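C-1-tetrahydrofolate synthase, cytoplasmic, putative (Trypanosoma brucei, PDB 4CJX) probably acts as an NADP-dependent methylenetetrahydrofolate dehydrogenase and methenyltetrahydrofolate cyclohydrolase in one-carbon metabolism, working as a homodimer. Local coordinates at residues B[72-75]-B[76-80]; B[265-269]-B[270-274]. All coordinates share one frame; numbering follows the deposited sequence. Where two conformers were deposited one is given.

Interaction 1 comes first along the chain, in helix 68-83, which joins parallel strands 58-64 and 87-93 within the catalytic domain. Interaction 2 follows in the NAD(P)-binding domain, where 265-270 is the loop, and 271-274 the second strand, of a two-stranded antiparallel hairpin whose first strand is 260-263. Their centres lie about 18 Å apart, yet the two regions touch: Tyr-73 OH is 3.3 Å from Leu-273 CD1, a packing contact. Tyr-271 and Pro-269 also reach the helix, at Lys-68. The bound inhibitor 9L9 touches Thr-72, Tyr-73, Leu-76 and Lys-77 as well as Leu-273, so helix and hairpin contribute from different domains to one ligand pocket.

Interaction 1: B[72-75]-B[76-80]; sequences TYVR and LKRKA. With 9L9 ((2S)-2-[[4-[[2,4-bis(azanyl)-6-oxidanylidene-1H-pyrimidin-5-yl]carbamoylamino]phenyl]carbonylamino]pentanedioic acid), chain G.
Tyr-73 and Lys-77, one turn apart on helix 68-83 of a beta-alpha-beta unit, both meet the inhibitor 9L9. Lys-77 NZ donates a 2.6 Å hydrogen bond to the urea oxygen O8A of 9L9 and is also hydrogen-bonded to Gln-121 OE1. Beside it the phenylene ring of 9L9 lies nearly parallel over one face of the Tyr-73 ring, with CE1 of Tyr-73 3.5 Å from C3B of the ligand. Leu-76 CD1 comes within 3.6 Å of the amide oxygen O7B of 9L9, while Thr-72 CG2 sits alongside that methyl group and near the glutamate tail. The lysine reaches back along the helix because CG stands beside the backbone N (chi1 -70°) and the chain is extended beyond it, with Lys-77 CG 3.3 Å from Tyr-73 O. On another side of the helix Val-74 CG1 lies over one face of the Arg-78 guanidinium, an approach so short that its exact distance is doubtful. That guanidinium is oriented by Thr-61 at NE and a salt bridge to Glu-92 at NH1. Successive main-chain hydrogen bonds fix the spacing; in the straightest, Arg-78 N donates to Val-74 O at 3.0 Å with an N-H...O angle of 168°.

Interaction 2: B[265-269]-B[270-274]; sequences PSKVP and GYRLV
Gly-270 N donates a 2.9 Å hydrogen bond to Lys-267 O, closing the type I beta turn 267-270 at the tip of the hairpin formed by strands 260-263 and 271-274. The donor stands well above the carbonyl plane, 57° out of it, with a C=O...N angle of 122°. Gly-270 has a positive phi, and there the chain leaves the turn for strand 271-274; its backbone is also hydrogen-bonded to that of Asp-264. Lys-267 lies against the emerging strand: its CB is 3.3 Å from Tyr-271 O, and the chain then bends at chi2 and chi3, bringing its end near Arg-272. There Lys-267 NZ and Arg-272 NH1 are 4.1 Å apart, a meeting of like charges that is probably eased by the salt bridge of Arg-272 to Asp-264. The same aspartate accepts a hydrogen bond from Ser-266 OG. Pro-269 packs at about a right angle to Tyr-271, whose CG is turned between the backbone N and the carbonyl carbon (chi1 66°), laying the ring back against the proline. Tyr-271 also touches Lys-68 and Asp-69 of helix 68-83, and Leu-273 farther along the strand touches the inhibitor 9L9. Pro-269 CB is 3.4 Å from Tyr-271 CE2. Beside it a CH-pi contact completes the pair: Pro-269 CG lies 3.7 Å from the centroid of the Tyr-271 ring, over its face.

Interaction 1: B[72-75]-B[76-80]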
loop_
_atom_site.group_PDB
_atom_site.type_symbol
_atom_site.label_atom_id
_atom_site.label_comp_id
_atom_site.label_asym_id
_atom_site.label_seq_id
_atom_site.Cartn_x
_atom_site.Cartn_y
_atom_site.Cartn_z
ATOM N N THR B 72 -27.277 1.466 11.129
ATOM C CA THR B 72 -26.968 0.521 12.177
ATOM C C THR B 72 -25.543 0.669 12.681
ATOM O O THR B 72 -25.329 0.672 13.885
ATOM C CB THR B 72 -27.144 -0.925 11.705
ATOM O OG1 THR B 72 -28.491 -1.104 11.292
ATOM C CG2 THR B 72 -26.825 -1.911 12.812
ATOM N N TYR B 73 -24.571 0.766 11.778
ATOM C CA TYR B 73 -23.171 0.764 12.212
ATOM C C TYR B 73 -22.822 2.049 12.964
ATOM O O TYR B 73 -22.143 2.025 13.969
ATOM C CB TYR B 73 -22.212 0.518 11.037
ATOM C CG TYR B 73 -22.528 -0.724 10.214
ATOM C CD1 TYR B 73 -23.085 -1.862 10.796
ATOM C CD2 TYR B 73 -22.254 -0.766 8.837
ATOM C CE1 TYR B 73 -23.366 -2.995 10.034
ATOM C CE2 TYR B 73 -22.532 -1.904 8.069
ATOM C CZ TYR B 73 -23.089 -3.011 8.680
ATOM O OH TYR B 73 -23.417 -4.145 7.950
ATOM N N VAL B 74 -23.309 3.177 12.483
ATOM C CA VAL B 74 -23.176 4.425 13.222
ATOM C C VAL B 74 -23.814 4.352 14.626
ATOM O O VAL B 74 -23.168 4.736 15.613
ATOM C CB VAL B 74 -23.750 5.579 12.397
ATOM C CG1 VAL B 74 -23.874 6.834 13.217
ATOM C CG2 VAL B 74 -22.840 5.846 11.207
ATOM N N ARG B 75 -25.056 3.861 14.717
ATOM C CA ARG B 75 -25.719 3.726 16.007
ATOM C C ARG B 75 -24.859 2.872 16.946
ATOM O O ARG B 75 -24.713 3.201 18.116
ATOM C CB ARG B 75 -27.135 3.143 15.854
ATOM C CG ARG B 75 -27.940 3.072 17.151
ATOM C CD ARG B 75 -29.432 2.815 16.923
ATOM N NE ARG B 75 -29.698 1.600 16.153
ATOM C CZ ARG B 75 -30.005 1.590 14.859
ATOM N NH1 ARG B 75 -30.090 2.736 14.195
ATOM N NH2 ARG B 75 -30.222 0.444 14.230
ATOM N N LEU B 76 -24.260 1.805 16.432
ATOM C CA LEU B 76 -23.484 0.938 17.306
ATOM C C LEU B 76 -22.207 1.640 17.802
ATOM O O LEU B 76 -21.798 1.474 18.949
ATOM C CB LEU B 76 -23.157 -0.388 16.614
ATOM C CG LEU B 76 -24.322 -1.352 16.340
ATOM C CD1 LEU B 76 -23.837 -2.469 15.403
ATOM C CD2 LEU B 76 -24.929 -1.942 17.611
ATOM N N LYS B 77 -21.581 2.407 16.920
ATOM C CA LYS B 77 -20.383 3.180 17.274
ATOM C C LYS B 77 -20.709 4.182 18.384
ATOM O O LYS B 77 -20.007 4.255 19.391
ATOM C CB LYS B 77 -19.787 3.874 16.030
ATOM C CG LYS B 77 -19.144 2.891 15.033
ATOM C CD LYS B 77 -18.851 3.469 13.647
ATOM C CE LYS B 77 -18.321 2.380 12.700
ATOM N NZ LYS B 77 -17.898 2.895 11.370
ATOM N N ARG B 78 -21.796 4.918 18.220
ATOM C CA ARG B 78 -22.193 5.929 19.208
ATOM C C ARG B 78 -22.489 5.303 20.560
ATOM O O ARG B 78 -22.050 5.793 21.611
ATOM C CB ARG B 78 -23.402 6.702 18.694
ATOM C CG ARG B 78 -23.053 7.569 17.490
ATOM C CD ARG B 78 -24.263 7.892 16.637
ATOM N NE ARG B 78 -23.896 8.781 15.542
ATOM C CZ ARG B 78 -24.756 9.415 14.741
ATOM N NH1 ARG B 78 -26.076 9.259 14.862
ATOM N NH2 ARG B 78 -24.281 10.232 13.809
ATOM N N LYS B 79 -23.224 4.197 20.516
ATOM C CA LYS B 79 -23.601 3.454 21.704
ATOM C C LYS B 79 -22.371 2.936 22.444
ATOM O O LYS B 79 -22.257 3.076 23.661
ATOM C CB LYS B 79 -24.508 2.287 21.315
ATOM C CG LYS B 79 -25.731 2.145 22.179
ATOM C CD LYS B 79 -26.303 0.725 22.162
ATOM C CE LYS B 79 -25.393 -0.212 22.938
ATOM N NZ LYS B 79 -25.988 -1.558 23.156
ATOM N N ALA B 80 -21.462 2.307 21.716
ATOM C CA ALA B 80 -20.209 1.831 22.323
ATOM C C ALA B 80 -19.421 2.989 22.965
ATOM O O ALA B 80 -18.989 2.909 24.113
ATOM C CB ALA B 80 -19.354 1.155 21.280
HETATM N N2A 9L9 G . -15.791 5.558 7.655
HETATM N N1 9L9 G . -16.971 3.551 6.999
HETATM C C2 9L9 G . -16.076 4.129 7.835
HETATM N N3 9L9 G . -15.413 3.420 8.834
HETATM C C4 9L9 G . -15.788 2.070 8.877
HETATM O O4A 9L9 G . -15.193 1.459 9.751
HETATM N N5A 9L9 G . -17.142 0.148 8.236
HETATM C C5 9L9 G . -16.701 1.442 8.019
HETATM C C6 9L9 G . -17.293 2.243 7.094
HETATM N N7 9L9 G . -18.263 1.679 6.155
HETATM O O8A 9L9 G . -18.121 0.544 10.258
HETATM N N9 9L9 G . -18.251 -1.503 9.332
HETATM C C1B 9L9 G . -18.933 -2.159 10.319
HETATM C C2B 9L9 G . -19.431 -3.441 10.013
HETATM C C3B 9L9 G . -20.158 -4.189 10.941
HETATM C C4B 9L9 G . -20.420 -3.685 12.217
HETATM C C5B 9L9 G . -19.878 -2.422 12.543
HETATM C C6B 9L9 G . -19.158 -1.665 11.610
HETATM C C7B 9L9 G . -21.150 -4.536 13.240
HETATM O O7B 9L9 G . -20.879 -4.352 14.402
HETATM C CAW 9L9 G . -17.872 -0.198 9.322
HETATM N N 9L9 G . -21.999 -5.527 12.888
HETATM C CA 9L9 G . -22.642 -6.452 13.814
HETATM C C 9L9 G . -21.927 -7.780 13.718
HETATM O OXT 9L9 G . -21.311 -8.009 12.667
HETATM C CB 9L9 G . -24.085 -6.764 13.497
HETATM C CG 9L9 G . -24.762 -5.623 12.766
HETATM C CD 9L9 G . -26.243 -5.826 12.833
HETATM O OE1 9L9 G . -26.759 -5.921 13.946
HETATM O OE2 9L9 G . -26.888 -5.894 11.777
HETATM O O 9L9 G . -21.977 -8.618 14.650
#

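Interaction 2: B[265-269]-B[270-274]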
loop_
_atom_site.group_PDB
_atom_site.type_symbol
_atom_site.label_atom_id
_atom_site.label_comp_id
_atom_site.label_asym_id
_atom_site.label_seq_id
_atom_site.Cartn_x
_atom_site.Cartn_y
_atom_site.Cartn_z
ATOM N N PRO B 265 -37.224 -11.604 4.434
ATOM C CA PRO B 265 -38.410 -10.888 4.896
ATOM C C PRO B 265 -38.742 -11.031 6.397
ATOM O O PRO B 265 -39.529 -10.248 6.910
ATOM C CB PRO B 265 -39.545 -11.463 4.028
ATOM C CG PRO B 265 -38.887 -12.102 2.867
ATOM C CD PRO B 265 -37.527 -12.525 3.327
ATOM N N SER B 266 -38.165 -12.011 7.090
ATOM C CA SER B 266 -38.415 -12.139 8.530
ATOM C C SER B 266 -37.643 -11.105 9.416
ATOM O O SER B 266 -37.993 -10.947 10.580
ATOM C CB SER B 266 -38.118 -13.558 9.007
ATOM O OG SER B 266 -36.735 -13.807 9.037
ATOM N N LYS B 267 -36.616 -10.425 8.888
ATOM C CA LYS B 267 -35.787 -9.526 9.720
ATOM C C LYS B 267 -36.265 -8.084 9.668
ATOM O O LYS B 267 -36.896 -7.653 8.700
ATOM C CB LYS B 267 -34.316 -9.563 9.299
ATOM C CG LYS B 267 -33.731 -10.951 9.180
ATOM C CD LYS B 267 -33.672 -11.696 10.510
ATOM C CE LYS B 267 -32.295 -11.566 11.161
ATOM N NZ LYS B 267 -32.081 -12.634 12.175
ATOM N N VAL B 268 -35.907 -7.332 10.710
ATOM C CA VAL B 268 -36.357 -5.945 10.884
ATOM C C VAL B 268 -36.198 -5.062 9.635
ATOM O O VAL B 268 -37.153 -4.438 9.199
ATOM C CB VAL B 268 -35.672 -5.268 12.103
ATOM C CG1 VAL B 268 -36.094 -3.794 12.224
ATOM C CG2 VAL B 268 -36.014 -6.026 13.376
ATOM N N PRO B 269 -35.007 -5.004 9.040
ATOM C CA PRO B 269 -34.900 -4.172 7.838
ATOM C C PRO B 269 -35.161 -4.915 6.490
ATOM O O PRO B 269 -34.917 -4.334 5.429
ATOM C CB PRO B 269 -33.444 -3.703 7.905
ATOM C CG PRO B 269 -32.721 -4.835 8.550
ATOM C CD PRO B 269 -33.721 -5.650 9.347
ATOM N N GLY B 270 -35.618 -6.172 6.529
ATOM C CA GLY B 270 -35.859 -6.972 5.314
ATOM C C GLY B 270 -34.617 -7.674 4.762
ATOM O O GLY B 270 -34.667 -8.301 3.700
ATOM N N TYR B 271 -33.502 -7.579 5.472
ATOM C CA TYR B 271 -32.303 -8.300 5.073
ATOM C C TYR B 271 -31.587 -8.842 6.298
ATOM O O TYR B 271 -31.831 -8.402 7.429
ATOM C CB TYR B 271 -31.369 -7.411 4.238
ATOM C CG TYR B 271 -30.803 -6.252 5.025
ATOM C CD1 TYR B 271 -29.725 -6.436 5.880
ATOM C CD2 TYR B 271 -31.359 -4.981 4.935
ATOM C CE1 TYR B 271 -29.205 -5.403 6.618
ATOM C CE2 TYR B 271 -30.837 -3.929 5.675
ATOM C CZ TYR B 271 -29.749 -4.151 6.510
ATOM O OH TYR B 271 -29.209 -3.130 7.268
ATOM N N ARG B 272 -30.741 -9.835 6.055
ATOM C CA ARG B 272 -29.802 -10.329 7.046
ATOM C C ARG B 272 -28.404 -10.023 6.487
ATOM O O ARG B 272 -28.238 -9.866 5.274
ATOM C CB ARG B 272 -29.977 -11.841 7.284
ATOM C CG ARG B 272 -29.773 -12.679 6.025
ATOM C CD ARG B 272 -29.966 -14.195 6.200
ATOM N NE ARG B 272 -29.328 -14.690 7.422
ATOM C CZ ARG B 272 -29.958 -14.882 8.582
ATOM N NH1 ARG B 272 -31.263 -14.695 8.699
ATOM N NH2 ARG B 272 -29.273 -15.322 9.626
ATOM N N LEU B 273 -27.417 -9.951 7.378
ATOM C CA LEU B 273 -26.006 -9.822 7.000
ATOM C C LEU B 273 -25.362 -11.181 6.814
ATOM O O LEU B 273 -25.416 -12.019 7.713
ATOM C CB LEU B 273 -25.242 -9.025 8.061
ATOM C CG LEU B 273 -25.693 -7.574 8.165
ATOM C CD1 LEU B 273 -24.824 -6.845 9.181
ATOM C CD2 LEU B 273 -25.696 -6.829 6.825
ATOM N N VAL B 274 -24.775 -11.400 5.630
ATOM C CA VAL B 274 -24.172 -12.675 5.271
ATOM C C VAL B 274 -22.701 -12.434 4.933
ATOM O O VAL B 274 -22.363 -11.496 4.175
ATOM C CB VAL B 274 -24.904 -13.344 4.079
ATOM C CG1 VAL B 274 -24.306 -14.697 3.763
ATOM C CG2 VAL B 274 -26.385 -13.546 4.378
#